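Long-range contacts in fiber protein 2 (Fowl adenovirus 1, PDB 2VTW), which forms the trimeric short fibre of the capsid, whose C-terminal head, the part described here, probably binds a host receptor for first attachment of the virion: residues G10-S15 / S32-Q37; S23-P28 / E67-F72; V130-R135 / V149-T154. All coordinates share one frame; numbering follows the deposited sequence.

Interaction 1: G10-S15 / S32-Q37; sequences GTIGLS and SYFLQQ
One face of the F34 ring is covered by the backbone of I12, and G10 C sits at its edge, near the ring plane. I12 CA stands 3.8 Å from the F34 ring centroid, 8° off the ring normal, a CH-pi contact. The Y33 ring has L35 N at its edge, in plane. G10 CA reaches it obliquely, 3.3 Å from Y33 CE1. The contact belongs to the antiparallel beta hairpin of strands 4-23 and 28-40. Here the first strand breaks out into a loop. G10 still pairs with F34 in a non-hydrogen-bonded antiparallel pair, and a type I turn from T11 to L14 follows.

T11 N donates to Y33 O at 3.0 Å, bent at 140°. F34 CG lies anti to the backbone N (chi1 -164°), beside the carbonyl carbon, and is 3.8 Å from T11 O. L14 comes in by its tip: CD2 is 3.5 Å from F34 N and also meets F34 CB. G10 thus meets the Y33 ring, while T11, I12 and L14 meet F34. The Y33 hydroxyl is bonded outside the contact, to S9 OG and G89 N. L14 also packs on P109 of a second subunit, so the loop takes part in the trimer interface. L14 N bonds to T11 O within the turn, and S15 N, just after it, donates to T11 OG1 at 3.0 Å. A water joins the segments as well: it lies 2.8 Å from T11 OG1 and accepts from Y33 N at 3.0 Å.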
loop_
_atom_site.group_PDB
_atom_site.type_symbol
_atom_site.label_atom_id
_atom_site.label_comp_id
_atom_site.label_asym_id
_atom_site.label_seq_id
_atom_site.Cartn_x
_atom_site.Cartn_y
_atom_site.Cartn_z
ATOM N N GLY A 10 7.471 17.751 -11.694
ATOM C CA GLY A 10 8.375 18.136 -10.595
ATOM C C GLY A 10 9.792 17.881 -11.016
ATOM O O GLY A 10 10.030 17.632 -12.191
ATOM N N THR A 11 10.722 17.922 -10.054
ATOM C CA THR A 11 12.160 17.693 -10.325
ATOM C C THR A 11 12.656 16.357 -9.802
ATOM O O THR A 11 12.550 16.061 -8.610
ATOM C CB THR A 11 13.082 18.800 -9.702
ATOM O OG1 THR A 11 12.686 19.080 -8.339
ATOM C CG2 THR A 11 13.023 20.064 -10.545
ATOM N N ILE A 12 13.239 15.593 -10.714
ATOM C CA ILE A 12 13.821 14.286 -10.441
ATOM C C ILE A 12 14.800 14.283 -9.259
ATOM O O ILE A 12 14.910 13.276 -8.562
ATOM C CB ILE A 12 14.529 13.728 -11.717
ATOM C CG1 ILE A 12 14.708 12.201 -11.627
ATOM C CG2 ILE A 12 15.868 14.445 -11.928
ATOM C CD1 ILE A 12 14.654 11.478 -12.977
ATOM N N GLY A 13 15.470 15.412 -9.026
ATOM C CA GLY A 13 16.367 15.573 -7.886
ATOM C C GLY A 13 15.894 16.509 -6.787
ATOM O O GLY A 13 16.693 16.940 -5.965
ATOM N N LEU A 14 14.606 16.838 -6.763
ATOM C CA LEU A 14 14.025 17.567 -5.641
ATOM C C LEU A 14 14.824 18.835 -5.358
ATOM O O LEU A 14 15.212 19.132 -4.219
ATOM C CB LEU A 14 13.921 16.667 -4.397
ATOM C CG LEU A 14 13.061 15.407 -4.570
ATOM C CD1 LEU A 14 13.196 14.499 -3.344
ATOM C CD2 LEU A 14 11.592 15.767 -4.812
ATOM N N SER A 15 14.991 19.597 -6.438
ATOM C CA SER A 15 15.904 20.733 -6.518
ATOM C C SER A 15 15.195 22.095 -6.632
ATOM O O SER A 15 15.742 23.097 -6.165
ATOM C CB SER A 15 16.858 20.520 -7.709
ATOM O OG SER A 15 16.220 19.902 -8.837
ATOM N N SER A 32 10.107 21.281 -2.928
ATOM C CA SER A 32 10.251 20.569 -4.190
ATOM C C SER A 32 9.448 19.270 -4.126
ATOM O O SER A 32 9.066 18.820 -3.044
ATOM C CB SER A 32 11.722 20.276 -4.469
ATOM O OG SER A 32 12.504 21.443 -4.197
ATOM N N TYR A 33 9.189 18.675 -5.278
ATOM C CA TYR A 33 8.415 17.441 -5.314
ATOM C C TYR A 33 8.760 16.692 -6.577
ATOM O O TYR A 33 9.240 17.276 -7.559
ATOM C CB TYR A 33 6.904 17.720 -5.232
ATOM C CG TYR A 33 6.386 18.367 -6.493
ATOM C CD1 TYR A 33 6.045 17.588 -7.587
ATOM C CD2 TYR A 33 6.325 19.758 -6.623
ATOM C CE1 TYR A 33 5.616 18.158 -8.779
ATOM C CE2 TYR A 33 5.898 20.356 -7.845
ATOM C CZ TYR A 33 5.543 19.533 -8.904
ATOM O OH TYR A 33 5.129 20.040 -10.107
ATOM N N PHE A 34 8.538 15.384 -6.547
ATOM C CA PHE A 34 8.527 14.611 -7.748
ATOM C C PHE A 34 7.304 13.694 -7.702
ATOM O O PHE A 34 7.136 12.905 -6.759
ATOM C CB PHE A 34 9.820 13.846 -7.880
ATOM C CG PHE A 34 10.062 13.319 -9.255
ATOM C CD1 PHE A 34 9.935 14.145 -10.370
ATOM C CD2 PHE A 34 10.414 12.009 -9.458
ATOM C CE1 PHE A 34 10.158 13.674 -11.638
ATOM C CE2 PHE A 34 10.632 11.532 -10.748
ATOM C CZ PHE A 34 10.489 12.382 -11.832
ATOM N N LEU A 35 6.458 13.831 -8.725
ATOM C CA LEU A 35 5.138 13.189 -8.825
ATOM C C LEU A 35 5.127 12.298 -10.054
ATOM O O LEU A 35 5.403 12.760 -11.165
ATOM C CB LEU A 35 4.067 14.272 -8.975
ATOM C CG LEU A 35 2.632 13.841 -9.298
ATOM C CD1 LEU A 35 2.109 12.930 -8.154
ATOM C CD2 LEU A 35 1.717 15.081 -9.493
ATOM N N GLN A 36 4.868 11.008 -9.869
ATOM C CA GLN A 36 4.803 10.056 -10.973
ATOM C C GLN A 36 3.528 9.265 -10.768
ATOM O O GLN A 36 3.385 8.587 -9.738
ATOM C CB GLN A 36 6.017 9.133 -10.958
ATOM C CG GLN A 36 7.347 9.850 -11.310
ATOM C CD GLN A 36 8.567 9.009 -11.048
ATOM O OE1 GLN A 36 8.998 8.905 -9.904
ATOM N NE2 GLN A 36 9.128 8.392 -12.094
ATOM N N GLN A 37 2.582 9.405 -11.697
ATOM C CA GLN A 37 1.281 8.697 -11.647
ATOM C C GLN A 37 1.097 7.772 -12.843
ATOM O O GLN A 37 1.611 8.046 -13.939
ATOM C CB GLN A 37 0.146 9.690 -11.630
ATOM C CG GLN A 37 0.179 10.629 -10.447
ATOM C CD GLN A 37 -0.892 11.671 -10.498
ATOM O OE1 GLN A 37 -0.855 12.562 -11.346
ATOM N NE2 GLN A 37 -1.854 11.595 -9.574
HETATM O O HOH W 1 10.362 20.311 -7.528
#

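Interaction 2: S23-P28 / E67-F72; sequences SSSNNP and ENARYF
The tight turn between strands 4-23 and 28-40 rests here, through S23 and S24, on the chain leading into strand 71-76. It is a type I turn from S23 to N26. S23 N bonds to N27 O, N26 N bonds to S23 O, and N26 is in the left-handed region (phi 75°). This is the pattern of a hairpin with a type I turn and a G1 bulge. S23 OG also accepts from S25 N, 3.0 Å away, which makes an ST turn.

S23 and F72 form a non-hydrogen-bonded antiparallel pair. Next to it S24 N donates to Y71 O at 3.0 Å. The donor stands 41° above the carbonyl plane. S24 CB lies 3.8 Å from Y71 CB. The methyl of A69 points into the turn and meets three hydroxyls: S24 OG at 3.5 Å, S25 OG at 3.8 Å and S23 OG at 4.0 Å. S24 OG lies between its backbone N and carbonyl carbon (chi1 56°), on the A69 side. The F72 ring leads away, into a stack with F171 and an edge-to-face contact with F29. Y71 N, buried by the contact, has no partner in the model.

A methyl offers the three hydroxyls no hydrogen bond, and their bonds lie elsewhere. S23 OG has S25 N, and S25 OG bonds to V65 O. S24 OG has a weak bond to a water that accepts from R70 N at 3.2 Å. One direct hydrogen bond, that water and close van der Waals contact therefore join the turn to this chain.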
loop_
_atom_site.group_PDB
_atom_site.type_symbol
_atom_site.label_atom_id
_atom_site.label_comp_id
_atom_site.label_asym_id
_atom_site.label_seq_id
_atom_site.Cartn_x
_atom_site.Cartn_y
_atom_site.Cartn_z
ATOM N N SER A 23 1.184 24.768 6.055
ATOM C CA SER A 23 1.292 24.198 7.390
ATOM C C SER A 23 -0.057 24.233 8.094
ATOM O O SER A 23 -0.927 25.031 7.737
ATOM C CB SER A 23 2.312 24.986 8.225
ATOM O OG SER A 23 1.671 25.979 9.037
ATOM N N SER A 24 -0.216 23.414 9.128
ATOM C CA SER A 24 -1.477 23.361 9.877
ATOM C C SER A 24 -1.842 24.668 10.587
ATOM O O SER A 24 -2.962 24.805 11.103
ATOM C CB SER A 24 -1.476 22.208 10.886
ATOM O OG SER A 24 -0.379 22.293 11.773
ATOM N N SER A 25 -0.900 25.616 10.619
ATOM C CA SER A 25 -1.146 26.961 11.194
ATOM C C SER A 25 -1.451 28.021 10.127
ATOM O O SER A 25 -1.488 29.212 10.427
ATOM C CB SER A 25 0.032 27.392 12.072
ATOM O OG SER A 25 -0.071 26.753 13.333
ATOM N N ASN A 26 -1.679 27.554 8.901
ATOM C CA ASN A 26 -2.085 28.366 7.748
ATOM C C ASN A 26 -0.980 29.213 7.136
ATOM O O ASN A 26 -1.246 30.156 6.387
ATOM C CB ASN A 26 -3.347 29.174 8.058
ATOM C CG ASN A 26 -4.595 28.310 8.014
ATOM O OD1 ASN A 26 -4.965 27.806 6.952
ATOM N ND2 ASN A 26 -5.232 28.114 9.164
ATOM N N ASN A 27 0.265 28.839 7.397
ATOM C CA ASN A 27 1.403 29.515 6.778
ATOM C C ASN A 27 1.831 28.721 5.568
ATOM O O ASN A 27 2.135 27.536 5.698
ATOM C CB ASN A 27 2.553 29.662 7.785
ATOM C CG ASN A 27 2.119 30.407 9.037
ATOM O OD1 ASN A 27 1.691 31.563 8.970
ATOM N ND2 ASN A 27 2.188 29.738 10.181
ATOM N N PRO A 28 1.790 29.338 4.373
ATOM C CA PRO A 28 2.342 28.662 3.208
ATOM C C PRO A 28 3.850 28.617 3.225
ATOM O O PRO A 28 4.488 29.360 3.973
ATOM C CB PRO A 28 1.873 29.525 2.021
ATOM C CG PRO A 28 0.833 30.399 2.551
ATOM C CD PRO A 28 1.164 30.614 3.997
ATOM N N GLU A 67 5.284 28.118 15.040
ATOM C CA GLU A 67 6.528 27.337 15.094
ATOM C C GLU A 67 6.303 25.876 15.479
ATOM O O GLU A 67 7.111 25.015 15.143
ATOM C CB GLU A 67 7.495 27.944 16.119
ATOM C CG GLU A 67 7.962 29.361 15.829
ATOM C CD GLU A 67 8.591 30.042 17.057
ATOM O OE1 GLU A 67 9.104 29.330 17.961
ATOM O OE2 GLU A 67 8.558 31.294 17.123
ATOM N N ASN A 68 5.222 25.613 16.203
ATOM C CA ASN A 68 4.929 24.279 16.730
ATOM C C ASN A 68 3.992 23.436 15.852
ATOM O O ASN A 68 3.528 22.381 16.293
ATOM C CB ASN A 68 4.309 24.392 18.132
ATOM C CG ASN A 68 5.275 24.969 19.165
ATOM O OD1 ASN A 68 6.464 25.169 18.888
ATOM N ND2 ASN A 68 4.757 25.241 20.372
ATOM N N ALA A 69 3.710 23.907 14.636
ATOM C CA ALA A 69 2.869 23.174 13.690
ATOM C C ALA A 69 3.640 21.923 13.252
ATOM O O ALA A 69 4.820 22.018 12.927
ATOM C CB ALA A 69 2.518 24.053 12.489
ATOM N N ARG A 70 2.983 20.759 13.298
ATOM C CA ARG A 70 3.599 19.498 12.862
ATOM C C ARG A 70 3.063 18.959 11.511
ATOM O O ARG A 70 3.726 18.125 10.874
ATOM C CB ARG A 70 3.447 18.448 13.966
ATOM C CG ARG A 70 4.289 18.768 15.201
ATOM C CD ARG A 70 4.222 17.712 16.277
ATOM N NE ARG A 70 2.906 17.566 16.909
ATOM C CZ ARG A 70 2.059 16.539 16.746
ATOM N NH1 ARG A 70 2.330 15.506 15.939
ATOM N NH2 ARG A 70 0.902 16.538 17.402
ATOM N N TYR A 71 1.889 19.429 11.074
ATOM C CA TYR A 71 1.252 18.907 9.843
ATOM C C TYR A 71 1.430 19.849 8.681
ATOM O O TYR A 71 1.531 21.047 8.862
ATOM C CB TYR A 71 -0.240 18.668 10.027
ATOM C CG TYR A 71 -0.650 17.611 11.018
ATOM C CD1 TYR A 71 0.259 17.020 11.915
ATOM C CD2 TYR A 71 -1.965 17.230 11.101
ATOM C CE1 TYR A 71 -0.162 16.063 12.825
ATOM C CE2 TYR A 71 -2.386 16.306 12.020
ATOM C CZ TYR A 71 -1.487 15.714 12.859
ATOM O OH TYR A 71 -1.949 14.784 13.751
ATOM N N PHE A 72 1.483 19.297 7.477
ATOM C CA PHE A 72 1.385 20.104 6.273
ATOM C C PHE A 72 0.770 19.325 5.122
ATOM O O PHE A 72 0.898 18.086 5.055
ATOM C CB PHE A 72 2.731 20.721 5.890
ATOM C CG PHE A 72 3.750 19.758 5.354
ATOM C CD1 PHE A 72 3.776 19.431 4.012
ATOM C CD2 PHE A 72 4.739 19.237 6.188
ATOM C CE1 PHE A 72 4.718 18.574 3.507
ATOM C CE2 PHE A 72 5.701 18.376 5.693
ATOM C CZ PHE A 72 5.701 18.050 4.351
HETATM O O HOH W 2 -0.007 20.225 14.354
#

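Interaction 3: V130-R135 / V149-T154; sequences VLESYR and VRMQVT. With SO4 (sulfate ion), chain N.
L131 and R150 sit opposite each other in a beta hairpin, strands 129-140 and 147-157, and their side chains cross at about a right angle. R150 CD and NE are turned back by bends at chi2 (75°) and chi3 (66°). L131 CB lies over one face of the guanidinium, toward its rim, 3.5 Å from R150 NH1. The same NH1 bonds to G129 O.

Beside this pair the backbones are closely joined. V149 N donates to E132 O at 2.8 Å, and E132 N donates to V149 O at 3.0 Å, nearly straight at 169°. On the face with V130, E132, V149 and M151, the M151 methyl touches E132 CG, 3.7 Å from CE. Y134 and M151 meet tip to tip, with M151 CE 3.8 Å from Y134 OH, at the edge of the ring. Y134 CD2 touches V149 CG2 at 3.8 Å. V192 of strand 185-197 touches both Y134 and M151.

V130 and M151 lie side by side with a looser side-chain touch, V130 CG1 to M151 SD at 4.2 Å. V130 also packs on Y134 of a third subunit. Further on, Y134 bonds through its backbone to I147, before V149, while S133, Y134 and R135 also pair with a strand of a second subunit. E132 carboxylates of neighbouring subunits come close, which may raise their affinity for protons. R135 takes no part in the contact with 149-154. Its NH1 bonds to R127 O of the second subunit. R135 NH2 donates at 2.9 Å to O1 of a sulfate, probably from the crystallisation liquor, which R127 of that subunit also binds.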
loop_
_atom_site.group_PDB
_atom_site.type_symbol
_atom_site.label_atom_id
_atom_site.label_comp_id
_atom_site.label_asym_id
_atom_site.label_seq_id
_atom_site.Cartn_x
_atom_site.Cartn_y
_atom_site.Cartn_z
ATOM N N VAL A 130 -6.560 6.208 4.048
ATOM C CA VAL A 130 -5.488 5.414 4.605
ATOM C C VAL A 130 -4.447 6.345 5.243
ATOM O O VAL A 130 -4.208 7.441 4.739
ATOM C CB VAL A 130 -4.814 4.524 3.524
ATOM C CG1 VAL A 130 -3.935 5.340 2.603
ATOM C CG2 VAL A 130 -4.008 3.398 4.178
ATOM N N LEU A 131 -3.830 5.871 6.324
ATOM C CA LEU A 131 -2.682 6.528 6.957
ATOM C C LEU A 131 -1.470 5.625 6.812
ATOM O O LEU A 131 -1.493 4.491 7.309
ATOM C CB LEU A 131 -2.962 6.765 8.448
ATOM C CG LEU A 131 -1.869 7.518 9.203
ATOM C CD1 LEU A 131 -1.848 9.007 8.799
ATOM C CD2 LEU A 131 -2.010 7.317 10.707
ATOM N N GLU A 132 -0.443 6.092 6.107
ATOM C CA GLU A 132 0.778 5.330 5.901
ATOM C C GLU A 132 1.936 5.934 6.702
ATOM O O GLU A 132 2.036 7.143 6.821
ATOM C CB GLU A 132 1.145 5.349 4.425
ATOM C CG GLU A 132 0.174 4.591 3.503
ATOM C CD GLU A 132 0.322 3.071 3.520
ATOM O OE1 GLU A 132 0.930 2.461 4.460
ATOM O OE2 GLU A 132 -0.195 2.480 2.548
ATOM N N SER A 133 2.826 5.095 7.220
ATOM C CA SER A 133 3.923 5.558 8.079
ATOM C C SER A 133 5.239 5.582 7.339
ATOM O O SER A 133 5.605 4.612 6.715
ATOM C CB SER A 133 4.021 4.686 9.339
ATOM O OG SER A 133 2.764 4.670 10.044
ATOM N N TYR A 134 5.940 6.718 7.387
ATOM C CA TYR A 134 7.251 6.850 6.731
ATOM C C TYR A 134 8.291 7.385 7.693
ATOM O O TYR A 134 7.986 8.083 8.659
ATOM C CB TYR A 134 7.205 7.813 5.509
ATOM C CG TYR A 134 6.268 7.354 4.466
ATOM C CD1 TYR A 134 6.713 6.711 3.317
ATOM C CD2 TYR A 134 4.909 7.545 4.638
ATOM C CE1 TYR A 134 5.798 6.259 2.369
ATOM C CE2 TYR A 134 4.010 7.105 3.717
ATOM C CZ TYR A 134 4.456 6.455 2.596
ATOM O OH TYR A 134 3.492 6.049 1.713
ATOM N N ARG A 135 9.529 7.045 7.408
ATOM C CA ARG A 135 10.633 7.751 8.017
ATOM C C ARG A 135 11.355 8.534 6.927
ATOM O O ARG A 135 11.831 7.954 5.959
ATOM C CB ARG A 135 11.587 6.801 8.725
ATOM C CG ARG A 135 12.718 7.539 9.425
ATOM C CD ARG A 135 13.767 6.602 9.987
ATOM N NE ARG A 135 13.330 5.989 11.247
ATOM C CZ ARG A 135 13.172 4.682 11.471
ATOM N NH1 ARG A 135 13.429 3.781 10.550
ATOM N NH2 ARG A 135 12.790 4.264 12.682
ATOM N N VAL A 149 1.470 9.880 6.626
ATOM C CA VAL A 149 0.733 10.617 5.608
ATOM C C VAL A 149 -0.706 10.093 5.479
ATOM O O VAL A 149 -0.917 8.903 5.183
ATOM C CB VAL A 149 1.447 10.521 4.245
ATOM C CG1 VAL A 149 0.814 11.501 3.252
ATOM C CG2 VAL A 149 2.965 10.795 4.400
ATOM N N ARG A 150 -1.677 10.971 5.730
ATOM C CA ARG A 150 -3.090 10.712 5.424
ATOM C C ARG A 150 -3.399 11.090 3.977
ATOM O O ARG A 150 -3.045 12.168 3.528
ATOM C CB ARG A 150 -3.993 11.482 6.369
ATOM C CG ARG A 150 -5.497 11.153 6.225
ATOM C CD ARG A 150 -5.826 9.832 6.819
ATOM N NE ARG A 150 -5.637 9.821 8.262
ATOM C CZ ARG A 150 -5.886 8.785 9.054
ATOM N NH1 ARG A 150 -6.309 7.641 8.556
ATOM N NH2 ARG A 150 -5.709 8.904 10.366
ATOM N N MET A 151 -4.058 10.195 3.241
ATOM C CA MET A 151 -4.346 10.431 1.834
ATOM C C MET A 151 -5.869 10.350 1.581
ATOM O O MET A 151 -6.519 9.350 1.923
ATOM C CB MET A 151 -3.569 9.457 0.976
ATOM C CG MET A 151 -2.053 9.447 1.266
ATOM S SD MET A 151 -1.294 7.932 0.684
ATOM C CE MET A 151 0.144 7.858 1.729
ATOM N N GLN A 152 -6.422 11.431 1.008
ATOM C CA GLN A 152 -7.855 11.613 0.912
ATOM C C GLN A 152 -8.221 12.316 -0.398
ATOM O O GLN A 152 -7.885 13.493 -0.610
ATOM C CB GLN A 152 -8.364 12.414 2.102
ATOM C CG GLN A 152 -9.896 12.622 2.158
ATOM C CD GLN A 152 -10.251 13.763 3.086
ATOM O OE1 GLN A 152 -10.184 13.635 4.308
ATOM N NE2 GLN A 152 -10.601 14.908 2.508
ATOM N N VAL A 153 -8.891 11.589 -1.289
ATOM C CA VAL A 153 -9.507 12.238 -2.456
ATOM C C VAL A 153 -10.637 13.149 -1.937
ATOM O O VAL A 153 -11.493 12.726 -1.158
ATOM C CB VAL A 153 -10.034 11.228 -3.442
ATOM C CG1 VAL A 153 -10.896 11.908 -4.516
ATOM C CG2 VAL A 153 -8.878 10.478 -4.065
ATOM N N THR A 154 -10.614 14.404 -2.359
ATOM C CA THR A 154 -11.422 15.454 -1.739
ATOM C C THR A 154 -12.017 16.364 -2.816
ATOM O O THR A 154 -11.325 16.717 -3.768
ATOM C CB THR A 154 -10.529 16.360 -0.836
ATOM O OG1 THR A 154 -9.756 15.552 0.079
ATOM C CG2 THR A 154 -11.367 17.331 -0.088
HETATM S S SO4 N . 14.480 5.543 15.655
HETATM O O1 SO4 N . 13.115 5.732 15.130
HETATM O O2 SO4 N . 15.400 6.523 15.071
HETATM O O3 SO4 N . 14.449 5.838 17.079
HETATM O O4 SO4 N . 14.998 4.187 15.440
#

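How the interactions relate
All three contacts reach one large mixed sheet of the fibre head. Interactions 1 and 2 adjoin in sequence but their centres are 22 Å apart. They bear on the same hairpin, interaction 1 where a loop interrupts its first strand and interaction 2 at its turn. Strand 71-76, which interaction 2 reaches, pairs with strand 4-23. Interaction 3 comes later in the chain, with its centre about 18 Å from that of interaction 1 and 17 Å from that of interaction 2. Its nearest atoms are about 9 Å from interaction 1 and about 7 Å from interaction 2. Interactions 1 and 3 both meet a second subunit, whereas 23-28 and 67-72 touch no other chain. The sulfate concerns interaction 3.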